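Local atomic coordinates of minor capsid protein (Cafeteriavirus-dependent mavirus, PDB entry 6G42), a protein that probably forms the pentameric penton of the mavirus capsid, each subunit contributing a single jelly-roll domain. Residues E55-K60 and V296-L301; L11-K16 and V32-F37; F234-K239 and I251-E256. All blocks are in the same frame, centred on the assembly; numbering follows the deposited sequence.

Interaction 1: E55-K60 and V296-L301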
# COMPACT_ATOMS: atom_id res chain seq x y z
N GLU C 55 -15.57 14.97 -2.10
CA GLU C 55 -14.51 15.13 -1.12
C GLU C 55 -14.97 15.92 0.11
O GLU C 55 -15.74 16.87 -0.01
CB GLU C 55 -13.32 15.82 -1.81
CG GLU C 55 -12.27 16.51 -0.94
CD GLU C 55 -11.11 17.08 -1.76
OE1 GLU C 55 -11.34 17.48 -2.93
OE2 GLU C 55 -9.97 17.13 -1.24
N PHE C 56 -14.52 15.49 1.28
CA PHE C 56 -14.58 16.32 2.48
C PHE C 56 -13.31 16.23 3.32
O PHE C 56 -12.48 15.34 3.11
CB PHE C 56 -15.85 16.06 3.32
CG PHE C 56 -15.90 14.71 4.01
CD1 PHE C 56 -15.21 14.49 5.20
CD2 PHE C 56 -16.70 13.69 3.51
CE1 PHE C 56 -15.28 13.27 5.84
CE2 PHE C 56 -16.78 12.47 4.15
CZ PHE C 56 -16.07 12.25 5.32
N HIS C 57 -13.16 17.17 4.25
CA HIS C 57 -12.03 17.22 5.17
C HIS C 57 -12.47 17.74 6.54
O HIS C 57 -12.93 18.86 6.65
CB HIS C 57 -10.91 18.09 4.58
CG HIS C 57 -9.58 17.95 5.26
ND1 HIS C 57 -9.23 16.86 6.03
CD2 HIS C 57 -8.50 18.76 5.25
CE1 HIS C 57 -8.00 17.02 6.47
NE2 HIS C 57 -7.53 18.16 6.01
N LEU C 58 -12.37 16.89 7.56
CA LEU C 58 -12.74 17.25 8.93
C LEU C 58 -11.44 17.57 9.67
O LEU C 58 -10.85 16.70 10.32
CB LEU C 58 -13.51 16.12 9.61
CG LEU C 58 -14.58 15.42 8.76
CD1 LEU C 58 -15.25 14.31 9.56
CD2 LEU C 58 -15.63 16.38 8.23
N HIS C 59 -11.00 18.81 9.53
CA HIS C 59 -9.67 19.21 10.00
C HIS C 59 -9.66 19.79 11.40
O HIS C 59 -10.21 20.85 11.63
CB HIS C 59 -9.08 20.21 9.02
CG HIS C 59 -7.62 20.43 9.20
ND1 HIS C 59 -6.72 19.39 9.37
CD2 HIS C 59 -6.89 21.57 9.21
CE1 HIS C 59 -5.51 19.89 9.50
NE2 HIS C 59 -5.58 21.20 9.40
N LYS C 60 -8.96 19.10 12.30
CA LYS C 60 -8.91 19.42 13.73
C LYS C 60 -10.27 19.30 14.42
O LYS C 60 -10.94 20.29 14.74
CB LYS C 60 -8.24 20.77 13.99
CG LYS C 60 -6.94 20.90 13.24
CD LYS C 60 -6.19 22.15 13.63
CE LYS C 60 -5.07 22.40 12.64
NZ LYS C 60 -4.23 23.53 13.10
N VAL C 296 -11.45 23.41 11.01
CA VAL C 296 -11.78 23.80 9.64
C VAL C 296 -12.41 22.59 8.97
O VAL C 296 -11.94 21.46 9.15
CB VAL C 296 -10.55 24.27 8.84
CG1 VAL C 296 -10.95 24.65 7.41
CG2 VAL C 296 -9.90 25.45 9.54
N ILE C 297 -13.47 22.83 8.22
CA ILE C 297 -14.21 21.78 7.55
C ILE C 297 -14.39 22.16 6.08
O ILE C 297 -14.82 23.27 5.79
CB ILE C 297 -15.53 21.48 8.29
CG1 ILE C 297 -15.19 20.69 9.55
CG2 ILE C 297 -16.50 20.69 7.42
CD1 ILE C 297 -16.31 20.52 10.54
N GLN C 298 -14.00 21.26 5.19
CA GLN C 298 -14.11 21.46 3.74
C GLN C 298 -15.01 20.38 3.17
O GLN C 298 -15.17 19.30 3.75
CB GLN C 298 -12.75 21.42 3.07
CG GLN C 298 -11.89 22.65 3.32
CD GLN C 298 -10.42 22.42 3.01
OE1 GLN C 298 -10.03 21.38 2.48
NE2 GLN C 298 -9.59 23.40 3.36
N LEU C 299 -15.59 20.67 2.01
CA LEU C 299 -16.69 19.89 1.47
C LEU C 299 -16.88 20.19 -0.01
O LEU C 299 -16.91 21.34 -0.41
CB LEU C 299 -17.96 20.24 2.25
CG LEU C 299 -19.24 19.43 2.04
CD1 LEU C 299 -19.98 19.29 3.36
CD2 LEU C 299 -20.15 20.07 1.00
N LYS C 300 -16.98 19.14 -0.83
CA LYS C 300 -17.13 19.30 -2.27
C LYS C 300 -18.20 18.34 -2.77
O LYS C 300 -18.11 17.13 -2.56
CB LYS C 300 -15.80 19.05 -2.98
CG LYS C 300 -15.72 19.60 -4.40
CD LYS C 300 -14.28 19.73 -4.88
CE LYS C 300 -14.13 20.69 -6.05
NZ LYS C 300 -13.91 19.98 -7.34
N LEU C 301 -19.22 18.89 -3.42
CA LEU C 301 -20.35 18.13 -3.95
C LEU C 301 -20.33 18.15 -5.47
O LEU C 301 -19.82 19.10 -6.08
CB LEU C 301 -21.66 18.72 -3.45
CG LEU C 301 -21.84 18.89 -1.94
CD1 LEU C 301 -23.11 19.67 -1.66
CD2 LEU C 301 -21.89 17.55 -1.23

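Interaction 2: L11-K16 and V32-F37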
# COMPACT_ATOMS: atom_id res chain seq x y z
N LEU C 11 -20.03 22.16 -6.33
CA LEU C 11 -20.39 23.06 -5.23
C LEU C 11 -19.42 22.88 -4.05
O LEU C 11 -19.36 21.82 -3.43
CB LEU C 11 -21.84 22.81 -4.80
CG LEU C 11 -22.42 23.56 -3.59
CD1 LEU C 11 -22.32 25.07 -3.74
CD2 LEU C 11 -23.87 23.16 -3.40
N ASN C 12 -18.65 23.94 -3.76
CA ASN C 12 -17.70 23.96 -2.65
C ASN C 12 -18.33 24.63 -1.44
O ASN C 12 -19.20 25.50 -1.58
CB ASN C 12 -16.43 24.73 -3.04
CG ASN C 12 -15.65 24.04 -4.14
OD1 ASN C 12 -14.71 23.28 -3.87
ND2 ASN C 12 -16.04 24.29 -5.38
N GLU C 13 -17.87 24.24 -0.25
CA GLU C 13 -18.31 24.87 0.98
C GLU C 13 -17.30 24.66 2.11
O GLU C 13 -16.60 23.65 2.14
CB GLU C 13 -19.70 24.35 1.37
CG GLU C 13 -20.52 25.29 2.25
CD GLU C 13 -20.94 26.60 1.58
OE1 GLU C 13 -21.28 26.60 0.38
OE2 GLU C 13 -20.94 27.63 2.28
N THR C 14 -17.21 25.64 3.01
CA THR C 14 -16.28 25.61 4.15
C THR C 14 -16.91 26.14 5.44
O THR C 14 -17.85 26.94 5.40
CB THR C 14 -15.00 26.44 3.88
OG1 THR C 14 -15.36 27.76 3.45
CG2 THR C 14 -14.15 25.79 2.81
N ILE C 15 -16.38 25.68 6.57
CA ILE C 15 -16.75 26.20 7.89
C ILE C 15 -15.45 26.54 8.60
O ILE C 15 -14.63 25.66 8.85
CB ILE C 15 -17.51 25.17 8.76
CG1 ILE C 15 -18.69 24.56 8.01
CG2 ILE C 15 -18.01 25.82 10.05
CD1 ILE C 15 -19.25 23.33 8.69
N LYS C 16 -15.26 27.83 8.88
CA LYS C 16 -14.26 28.28 9.84
C LYS C 16 -14.92 28.31 11.23
O LYS C 16 -16.15 28.42 11.34
CB LYS C 16 -13.71 29.65 9.45
CG LYS C 16 -12.47 30.10 10.22
CD LYS C 16 -11.51 30.91 9.35
CE LYS C 16 -10.27 31.37 10.11
NZ LYS C 16 -9.20 30.34 10.11
N VAL C 32 -21.62 20.54 13.59
CA VAL C 32 -21.06 20.89 12.29
C VAL C 32 -22.23 20.94 11.31
O VAL C 32 -22.82 19.91 10.99
CB VAL C 32 -20.01 19.87 11.82
CG1 VAL C 32 -19.63 20.12 10.37
CG2 VAL C 32 -18.77 19.94 12.69
N SER C 33 -22.54 22.14 10.83
CA SER C 33 -23.68 22.35 9.96
C SER C 33 -23.43 23.53 9.02
O SER C 33 -22.71 24.46 9.36
CB SER C 33 -24.92 22.60 10.80
OG SER C 33 -26.08 22.53 10.01
N VAL C 34 -24.01 23.46 7.82
CA VAL C 34 -23.88 24.52 6.83
C VAL C 34 -25.19 24.74 6.09
O VAL C 34 -25.82 23.78 5.65
CB VAL C 34 -22.84 24.22 5.73
CG1 VAL C 34 -22.47 25.50 5.00
CG2 VAL C 34 -21.58 23.61 6.31
N ASP C 35 -25.56 26.01 5.94
CA ASP C 35 -26.64 26.41 5.05
C ASP C 35 -26.03 26.89 3.74
O ASP C 35 -25.40 27.95 3.70
CB ASP C 35 -27.49 27.52 5.68
CG ASP C 35 -28.27 27.05 6.90
OD1 ASP C 35 -28.82 25.92 6.89
OD2 ASP C 35 -28.35 27.83 7.88
N ILE C 36 -26.22 26.10 2.69
CA ILE C 36 -25.92 26.53 1.33
C ILE C 36 -27.11 27.38 0.87
O ILE C 36 -28.23 26.89 0.86
CB ILE C 36 -25.73 25.34 0.35
CG1 ILE C 36 -24.40 24.62 0.61
CG2 ILE C 36 -25.79 25.80 -1.11
CD1 ILE C 36 -24.45 23.58 1.71
N PHE C 37 -26.84 28.63 0.50
CA PHE C 37 -27.88 29.57 0.09
C PHE C 37 -27.33 30.40 -1.08
O PHE C 37 -26.26 31.00 -0.96
CB PHE C 37 -28.27 30.45 1.29
CG PHE C 37 -29.47 31.36 1.08
CD1 PHE C 37 -30.40 31.18 0.05
CD2 PHE C 37 -29.69 32.40 1.99
CE1 PHE C 37 -31.49 32.04 -0.09
CE2 PHE C 37 -30.78 33.26 1.85
CZ PHE C 37 -31.68 33.07 0.81

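Interaction 3: F234-K239 and I251-E256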
# COMPACT_ATOMS: atom_id res chain seq x y z
N PHE C 234 -29.21 10.23 3.62
CA PHE C 234 -27.79 10.00 3.85
C PHE C 234 -27.08 10.34 2.54
O PHE C 234 -27.36 9.70 1.52
CB PHE C 234 -27.53 8.52 4.19
CG PHE C 234 -28.01 8.09 5.56
CD1 PHE C 234 -29.36 8.07 5.88
CD2 PHE C 234 -27.10 7.64 6.52
CE1 PHE C 234 -29.80 7.66 7.13
CE2 PHE C 234 -27.54 7.22 7.77
CZ PHE C 234 -28.88 7.23 8.08
N LEU C 235 -26.20 11.34 2.55
CA LEU C 235 -25.47 11.77 1.34
C LEU C 235 -24.11 11.08 1.11
O LEU C 235 -23.68 10.93 -0.03
CB LEU C 235 -25.29 13.28 1.33
CG LEU C 235 -26.58 14.10 1.43
CD1 LEU C 235 -26.27 15.57 1.18
CD2 LEU C 235 -27.66 13.63 0.47
N THR C 236 -23.44 10.70 2.19
CA THR C 236 -22.30 9.79 2.12
C THR C 236 -22.12 9.07 3.46
O THR C 236 -22.57 9.55 4.49
CB THR C 236 -20.99 10.51 1.67
OG1 THR C 236 -19.97 9.54 1.36
CG2 THR C 236 -20.47 11.47 2.75
N ASN C 237 -21.47 7.90 3.39
CA ASN C 237 -21.15 7.07 4.55
C ASN C 237 -19.66 6.87 4.59
O ASN C 237 -19.12 6.08 3.80
CB ASN C 237 -21.77 5.68 4.41
CG ASN C 237 -23.22 5.64 4.80
OD1 ASN C 237 -24.01 6.51 4.41
ND2 ASN C 237 -23.60 4.61 5.55
N TYR C 238 -18.98 7.57 5.49
CA TYR C 238 -17.55 7.34 5.71
C TYR C 238 -17.42 6.33 6.84
O TYR C 238 -17.87 6.59 7.94
CB TYR C 238 -16.85 8.65 6.07
CG TYR C 238 -15.38 8.50 6.35
CD1 TYR C 238 -14.45 8.54 5.31
CD2 TYR C 238 -14.90 8.32 7.64
CE1 TYR C 238 -13.10 8.40 5.55
CE2 TYR C 238 -13.55 8.18 7.89
CZ TYR C 238 -12.65 8.22 6.85
OH TYR C 238 -11.30 8.08 7.08
N LYS C 239 -16.82 5.18 6.55
CA LYS C 239 -16.47 4.22 7.57
C LYS C 239 -15.24 4.71 8.33
O LYS C 239 -14.24 5.06 7.72
CB LYS C 239 -16.16 2.85 6.95
CG LYS C 239 -15.96 1.73 7.96
CD LYS C 239 -17.27 1.34 8.62
CE LYS C 239 -17.09 0.44 9.81
NZ LYS C 239 -18.39 0.31 10.52
N ILE C 251 -9.49 14.18 9.36
CA ILE C 251 -10.09 13.10 8.57
C ILE C 251 -10.37 13.54 7.14
O ILE C 251 -11.27 14.34 6.90
CB ILE C 251 -11.37 12.58 9.24
CG1 ILE C 251 -11.01 11.99 10.62
CG2 ILE C 251 -12.03 11.53 8.37
CD1 ILE C 251 -12.20 11.60 11.47
N LEU C 252 -9.59 13.01 6.21
CA LEU C 252 -9.74 13.29 4.79
C LEU C 252 -10.49 12.16 4.07
O LEU C 252 -10.23 10.98 4.32
CB LEU C 252 -8.35 13.48 4.16
CG LEU C 252 -8.26 13.82 2.68
CD1 LEU C 252 -8.90 15.17 2.40
CD2 LEU C 252 -6.80 13.81 2.24
N PHE C 253 -11.43 12.54 3.21
CA PHE C 253 -12.11 11.62 2.30
C PHE C 253 -12.06 12.15 0.86
O PHE C 253 -12.29 13.34 0.62
CB PHE C 253 -13.56 11.39 2.73
CG PHE C 253 -14.39 10.66 1.70
CD1 PHE C 253 -14.15 9.32 1.43
CD2 PHE C 253 -15.37 11.33 0.98
CE1 PHE C 253 -14.89 8.65 0.46
CE2 PHE C 253 -16.12 10.66 0.02
CZ PHE C 253 -15.88 9.32 -0.24
N ARG C 254 -11.73 11.26 -0.08
CA ARG C 254 -11.77 11.53 -1.52
C ARG C 254 -12.33 10.29 -2.23
O ARG C 254 -11.89 9.18 -1.95
CB ARG C 254 -10.37 11.86 -2.03
CG ARG C 254 -9.82 13.19 -1.53
CD ARG C 254 -8.36 13.38 -1.91
NE ARG C 254 -7.44 12.60 -1.07
CZ ARG C 254 -6.12 12.57 -1.20
NH1 ARG C 254 -5.50 13.29 -2.15
NH2 ARG C 254 -5.39 11.83 -0.38
N VAL C 255 -13.28 10.48 -3.14
CA VAL C 255 -14.05 9.35 -3.71
C VAL C 255 -13.28 8.56 -4.80
O VAL C 255 -13.69 8.47 -5.96
CB VAL C 255 -15.48 9.79 -4.16
CG1 VAL C 255 -15.49 10.62 -5.44
CG2 VAL C 255 -16.42 8.59 -4.27
N GLU C 256 -12.17 7.94 -4.40
CA GLU C 256 -11.39 7.07 -5.30
C GLU C 256 -11.89 5.61 -5.29
O GLU C 256 -11.48 4.82 -6.14
CB GLU C 256 -9.89 7.14 -4.95
CG GLU C 256 -9.48 6.56 -3.59
CD GLU C 256 -8.36 7.35 -2.92
OE1 GLU C 256 -7.36 7.66 -3.59
OE2 GLU C 256 -8.49 7.66 -1.72

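Interaction 1: E55-K60 and V296-L301
Glu-55 to His-59 pair with Val-296 to Lys-300 as neighbouring antiparallel strands in one sheet of the single jelly-roll. Backbone bonds carry the pairing. His-57 N donates to Gln-298 O at 3.0 Å, and Gln-298 N donates back to His-57 O at 3.0 Å. His-59 N bonds Val-296 O at 2.8 Å, and Val-296 N returns to His-59 O at 2.9 Å. Lys-300 N reaches Glu-55 O at 2.7 Å, but the return bond from Glu-55 N to Lys-300 O is weak.

The apolar face carries two non-hydrogen-bonded pairs, Phe-56 with Leu-299 and Leu-58 with Ile-297. Leu-58 CD2 meets Ile-297 CG2 at 4.5 Å. Phe-56 CG sits between its backbone N and carbonyl carbon (chi1 69°). Its ring leads away from the partner strand. Phe-277 and Leu-275 cover this face.

The other face is mostly polar. The His-57 and Gln-298 side chains run alongside each other in the same direction, with ring and amide planes 60° apart. Gln-298 OE1 lies at the ring edge, 4.1 Å from His-57 CD2. The Gln-298 amide NE2 bonds Ser-202 of the second subunit, and Lys-300 NZ makes a salt bridge to Glu-216 of that subunit. The ladder thus presents an apolar side to the sandwich interior and a polar side to the neighbouring penton subunit.

Interaction 2: L11-K16 and V32-F37
Ile-15 reaches Val-34 because its CG1 stands anti to the carbonyl carbon (chi1 -51°) and CD1 continues the extended chain. Glu-13 starts with CG anti to the backbone N (chi1 -156°), then turns at chi2, which swings CD to the side, and its stem passes close to Val-34. The two segments belong to facing sheets of the jelly-roll sandwich. Strand 11-15 is paired with strand 296-305, while strand 33-37 is paired with strand 272-281. Their short axes pass 8.0 Å apart at 138°, and no hydrogen bond joins them. Side chains make most of the contact; Ile-15 CD1 also meets the backbone at Ser-33 O.

Val-34 is shared between two partners. Its CG2 branch takes Ile-15, which crosses it at a slant and touches with CD1 and CG1. Its CG1 branch takes the methylene stem of Glu-13, CG lying 3.4 Å from Val-34 CG1. The Glu-13 and Ile-36 side chains run antiparallel past one another, with Glu-13 OE1 3.7 Å from Ile-36 CG1. The carboxylate therefore lies against aliphatic carbon on this side. Val-32 extends the apolar row beside Ile-15 and also packs on Ile-297.

At the other end Leu-11 and Ile-36 meet through their methyl groups. Leu-275 lies against Ile-36, and Leu-301 and Phe-273 against Leu-11. The second subunit comes close here too: its Leu-217 packs on Leu-11 and its Pro-219 on Glu-13. Ile-15 CD1 bridges two residues of the facing strand, 3.6 Å from Val-32 CG1 and 3.3 Å from Val-34 CG2.

Interaction 3: F234-K239 and I251-E256
Tyr-238 and Phe-253 bring two aromatic rings together between facing sheets of the jelly-roll sandwich. At the edge of the Tyr-238 ring, in its plane, lies Phe-253 CD1, 4.0 Å from Tyr-238 CD1. The Phe-253 ring has the backbone N of Val-255 over one face, displaced toward the rim. The Phe-56 ring also meets it, with planes about 35° apart. The Tyr-238 and Phe-253 side chains come from the two strands with opposed directions and pass alongside.

Strand 236-239 pairs with strand 201-207, whereas strand 251-254 pairs with the strand holding Phe-56 and Leu-58. The short axes stay 9.5 Å apart, at 127°, and no hydrogen bond links the segments. The contact is made chiefly by side chains, Tyr-238 most of all. Its CB points toward the facing strand, and its CG is anti to the backbone N (chi1 179°). The near part of the ring touches Phe-253, with Tyr-238 CD1 3.9 Å from Phe-253 CB. The far part meets Ile-251, which lies obliquely across the tyrosine side chain and offers its CG2 methyl.

Tyr-238 OH is 4.1 Å from Leu-252 O, and the two make no hydrogen bond. Thr-236 adds a looser contact, its OG1 lying 4.2 Å from Phe-253 CE2, and it also packs on Val-53 and Ile-206. After Arg-254 the strand is interrupted, and Val-255 is the centre of an inverse gamma turn. At the other end of the contact, Ile-251 CG2 sits equally near two atoms of the tyrosine ring, 3.7 Å from both Tyr-238 CZ and Tyr-238 CE2.

In the fold
From the N terminus, interaction 2 closes first. It joins strand 8-15 to strand 33-37 across a short loop with helix 19-22. Interaction 1 opens next, at 55-60. It closes only at 296-301, after the chain has built a separate five-stranded sheet and returned. Interaction 3 falls wholly within that long loop and closes a small one of its own. Interaction 2 precedes both, so no contacts cross. Strands 8-15, 296-305, 49-62 and 248-264 follow one another across one sheet. Interaction 1 joins the middle two. Interactions 2 and 3 tie the outer two to the facing sheet, their centres about 16 Å apart.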